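PDB 1VM7: ribokinase from Thermotoga maritima, which probably phosphorylates D-ribose at O-5, using ATP and magnesium, to give D-ribose 5-phosphate. Local coordinates for residues 164-169 and 183-188. Numbering follows the deposited sequence.
Sequences GIVIFD and YLDYLT
Strands 165-168 and 186-187 run parallel as neighbours in the large central sheet of this PfkB-family kinase, and their backbone ladder carries most of the polar pairing. The carbonyl oxygen of Val166 is gripped twice, in its own plane, by Asp185 N at 2.8 Å and by Tyr186 N at 2.9 Å. Further along, Phe168 N gives a nearly straight bond to Tyr186 O (171°), and Thr188 N reaches Phe168 O at 3.1 Å. Where the ladder starts, a side chain stands in for backbone: with CG beside its own N (chi1 -67°), Asp185 turns the anti lone pair of OD2 to Val166 N, 3.0 Å away. Along the other edge, backbone hydrogen bonds join Ile165, Ile167 and Asp169 to strand 143-146.

On one face Ile167 and Tyr186 lie side by side; Ile165 CG2 touches the edge of the Tyr186 ring in its plane, 3.9 Å from CE1, and Phe264 of helix 256-269 adds an edge-to-face contact. On the other face Leu184 CD2 packs against Phe168 CB, while Leu187 CD1 comes within 3.5 Å of Phe168 CD2.

At the C-terminal ends, Thr188 OG1 donates to Asp169 OD1 from above the carboxylate plane and is also hydrogen-bonded to Asn261 ND2. Asp169 OD1 forms a salt bridge with Lys226, a predicted ATP-binding residue, and OD2 has a weak bond to Gln57. An alanine at Asp169 would lose both carboxylate oxygens and would probably leave the Lys226 ammonium and the Thr188 hydroxyl less firmly held. Asp169 OD1 and Thr188 O are two acceptors 2.8 Å apart, with no bond between them. The Lys226 ammonium is likely to favour a charged Asp169 against the opposing influence of Thr188 O and nearby Asp258, the predicted proton acceptor.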
ATOM      1  N   GLY A 164     -25.890 -13.710 -25.501  1.00 36.07           N
ATOM      2  CA  GLY A 164     -25.666 -12.341 -25.888  1.00 35.43           C
ATOM      3  C   GLY A 164     -24.279 -12.206 -26.477  1.00 34.84           C
ATOM      4  O   GLY A 164     -23.601 -13.201 -26.734  1.00 35.10           O
ATOM      5  N   ILE A 165     -23.865 -10.969 -26.707  1.00 34.19           N
ATOM      6  CA  ILE A 165     -22.556 -10.694 -27.272  1.00 33.99           C
ATOM      7  C   ILE A 165     -21.526 -10.761 -26.149  1.00 33.26           C
ATOM      8  O   ILE A 165     -21.658 -10.095 -25.128  1.00 33.13           O
ATOM      9  CB  ILE A 165     -22.545  -9.342 -28.019  1.00 33.90           C
ATOM     10  CG1 ILE A 165     -23.485  -9.430 -29.228  1.00 34.44           C
ATOM     11  CG2 ILE A 165     -21.145  -8.972 -28.457  1.00 33.04           C
ATOM     12  CD1 ILE A 165     -23.983  -8.098 -29.693  1.00 35.70           C
ATOM     13  N   VAL A 166     -20.538 -11.629 -26.338  1.00 33.13           N
ATOM     14  CA  VAL A 166     -19.486 -11.870 -25.371  1.00 32.42           C
ATOM     15  C   VAL A 166     -18.189 -11.265 -25.918  1.00 32.59           C
ATOM     16  O   VAL A 166     -17.706 -11.665 -26.995  1.00 31.66           O
ATOM     17  CB  VAL A 166     -19.299 -13.380 -25.081  1.00 32.33           C
ATOM     18  CG1 VAL A 166     -18.200 -13.620 -24.024  1.00 30.67           C
ATOM     19  CG2 VAL A 166     -20.603 -14.003 -24.633  1.00 31.85           C
ATOM     20  N   ILE A 167     -17.681 -10.279 -25.162  1.00 32.40           N
ATOM     21  CA  ILE A 167     -16.447  -9.562 -25.432  1.00 32.60           C
ATOM     22  C   ILE A 167     -15.456  -9.935 -24.331  1.00 33.07           C
ATOM     23  O   ILE A 167     -15.730  -9.700 -23.159  1.00 33.20           O
ATOM     24  CB  ILE A 167     -16.665  -8.040 -25.391  1.00 32.51           C
ATOM     25  CG1 ILE A 167     -17.697  -7.628 -26.454  1.00 32.06           C
ATOM     26  CG2 ILE A 167     -15.334  -7.328 -25.580  1.00 32.68           C
ATOM     27  CD1 ILE A 167     -18.341  -6.247 -26.281  1.00 32.52           C
ATOM     28  N   PHE A 168     -14.321 -10.530 -24.720  1.00 33.10           N
ATOM     29  CA  PHE A 168     -13.287 -10.974 -23.774  1.00 32.98           C
ATOM     30  C   PHE A 168     -11.952 -10.259 -24.049  1.00 32.92           C
ATOM     31  O   PHE A 168     -11.378 -10.362 -25.120  1.00 32.47           O
ATOM     32  CB  PHE A 168     -13.125 -12.491 -23.840  1.00 32.32           C
ATOM     33  CG  PHE A 168     -11.982 -13.020 -23.027  1.00 32.23           C
ATOM     34  CD1 PHE A 168     -11.885 -12.751 -21.686  1.00 32.03           C
ATOM     35  CD2 PHE A 168     -10.993 -13.805 -23.622  1.00 31.88           C
ATOM     36  CE1 PHE A 168     -10.837 -13.243 -20.947  1.00 32.67           C
ATOM     37  CE2 PHE A 168      -9.952 -14.304 -22.889  1.00 31.60           C
ATOM     38  CZ  PHE A 168      -9.859 -14.024 -21.552  1.00 32.35           C
ATOM     39  N   ASP A 169     -11.517  -9.484 -23.065  1.00 33.15           N
ATOM     40  CA  ASP A 169     -10.256  -8.782 -23.097  1.00 33.29           C
ATOM     41  C   ASP A 169      -9.240  -9.685 -22.385  1.00 32.89           C
ATOM     42  O   ASP A 169      -9.294  -9.893 -21.156  1.00 32.63           O
ATOM     43  CB  ASP A 169     -10.433  -7.452 -22.387  1.00 34.11           C
ATOM     44  CG  ASP A 169      -9.311  -6.473 -22.637  1.00 36.79           C
ATOM     45  OD1 ASP A 169      -8.582  -6.647 -23.655  1.00 39.09           O
ATOM     46  OD2 ASP A 169      -9.210  -5.500 -21.811  1.00 39.64           O
ATOM     47  N   TYR A 183     -16.676 -19.575 -27.416  1.00 32.56           N
ATOM     48  CA  TYR A 183     -17.816 -18.833 -26.877  1.00 32.71           C
ATOM     49  C   TYR A 183     -17.753 -17.321 -27.099  1.00 32.60           C
ATOM     50  O   TYR A 183     -18.703 -16.616 -26.764  1.00 33.23           O
ATOM     51  CB  TYR A 183     -17.971 -19.127 -25.384  1.00 32.29           C
ATOM     52  CG  TYR A 183     -18.178 -20.593 -25.117  1.00 32.64           C
ATOM     53  CD1 TYR A 183     -19.318 -21.248 -25.597  1.00 33.13           C
ATOM     54  CD2 TYR A 183     -17.242 -21.331 -24.417  1.00 31.80           C
ATOM     55  CE1 TYR A 183     -19.517 -22.610 -25.376  1.00 32.14           C
ATOM     56  CE2 TYR A 183     -17.429 -22.679 -24.194  1.00 31.86           C
ATOM     57  CZ  TYR A 183     -18.580 -23.315 -24.662  1.00 32.50           C
ATOM     58  OH  TYR A 183     -18.755 -24.673 -24.452  1.00 32.87           O
ATOM     59  N   LEU A 184     -16.670 -16.833 -27.700  1.00 32.43           N
ATOM     60  CA  LEU A 184     -16.449 -15.399 -27.848  1.00 32.11           C
ATOM     61  C   LEU A 184     -17.024 -14.830 -29.125  1.00 31.81           C
ATOM     62  O   LEU A 184     -16.861 -15.399 -30.197  1.00 31.75           O
ATOM     63  CB  LEU A 184     -14.956 -15.100 -27.885  1.00 32.10           C
ATOM     64  CG  LEU A 184     -14.125 -15.532 -26.687  1.00 32.61           C
ATOM     65  CD1 LEU A 184     -12.791 -14.866 -26.800  1.00 31.67           C
ATOM     66  CD2 LEU A 184     -14.831 -15.224 -25.336  1.00 32.20           C
ATOM     67  N   ASP A 185     -17.651 -13.669 -29.003  1.00 31.71           N
ATOM     68  CA  ASP A 185     -18.039 -12.861 -30.156  1.00 32.05           C
ATOM     69  C   ASP A 185     -16.915 -11.878 -30.509  1.00 31.56           C
ATOM     70  O   ASP A 185     -16.654 -11.608 -31.668  1.00 31.30           O
ATOM     71  CB  ASP A 185     -19.382 -12.164 -29.871  1.00 32.23           C
ATOM     72  CG  ASP A 185     -20.529 -13.170 -29.767  1.00 33.73           C
ATOM     73  OD1 ASP A 185     -20.955 -13.677 -30.816  1.00 34.99           O
ATOM     74  OD2 ASP A 185     -20.969 -13.498 -28.651  1.00 36.87           O
ATOM     75  N   TYR A 186     -16.241 -11.367 -29.489  1.00 31.54           N
ATOM     76  CA  TYR A 186     -15.088 -10.482 -29.665  1.00 31.29           C
ATOM     77  C   TYR A 186     -13.960 -10.885 -28.733  1.00 31.41           C
ATOM     78  O   TYR A 186     -14.168 -11.082 -27.519  1.00 31.38           O
ATOM     79  CB  TYR A 186     -15.459  -9.003 -29.414  1.00 31.26           C
ATOM     80  CG  TYR A 186     -16.390  -8.445 -30.450  1.00 31.33           C
ATOM     81  CD1 TYR A 186     -17.762  -8.553 -30.301  1.00 31.02           C
ATOM     82  CD2 TYR A 186     -15.901  -7.845 -31.602  1.00 32.26           C
ATOM     83  CE1 TYR A 186     -18.620  -8.070 -31.247  1.00 31.11           C
ATOM     84  CE2 TYR A 186     -16.763  -7.373 -32.573  1.00 31.63           C
ATOM     85  CZ  TYR A 186     -18.127  -7.477 -32.382  1.00 31.69           C
ATOM     86  OH  TYR A 186     -19.013  -7.011 -33.338  1.00 31.91           O
ATOM     87  N   LEU A 187     -12.766 -11.027 -29.312  1.00 31.90           N
ATOM     88  CA  LEU A 187     -11.535 -11.157 -28.544  1.00 31.92           C
ATOM     89  C   LEU A 187     -10.718  -9.904 -28.819  1.00 31.91           C
ATOM     90  O   LEU A 187     -10.498  -9.549 -29.971  1.00 31.53           O
ATOM     91  CB  LEU A 187     -10.754 -12.402 -28.986  1.00 32.15           C
ATOM     92  CG  LEU A 187      -9.482 -12.736 -28.198  1.00 30.90           C
ATOM     93  CD1 LEU A 187      -9.841 -13.263 -26.846  1.00 31.63           C
ATOM     94  CD2 LEU A 187      -8.609 -13.728 -28.940  1.00 32.62           C
ATOM     95  N   THR A 188     -10.261  -9.233 -27.772  1.00 32.24           N
ATOM     96  CA  THR A 188      -9.681  -7.884 -27.938  1.00 32.87           C
ATOM     97  C   THR A 188      -8.276  -7.792 -27.346  1.00 33.07           C
ATOM     98  O   THR A 188      -8.053  -7.059 -26.408  1.00 33.90           O
ATOM     99  CB  THR A 188     -10.585  -6.800 -27.286  1.00 33.00           C
ATOM    100  OG1 THR A 188     -10.593  -6.960 -25.860  1.00 33.23           O
ATOM    101  CG2 THR A 188     -12.026  -6.897 -27.806  1.00 33.69           C
TER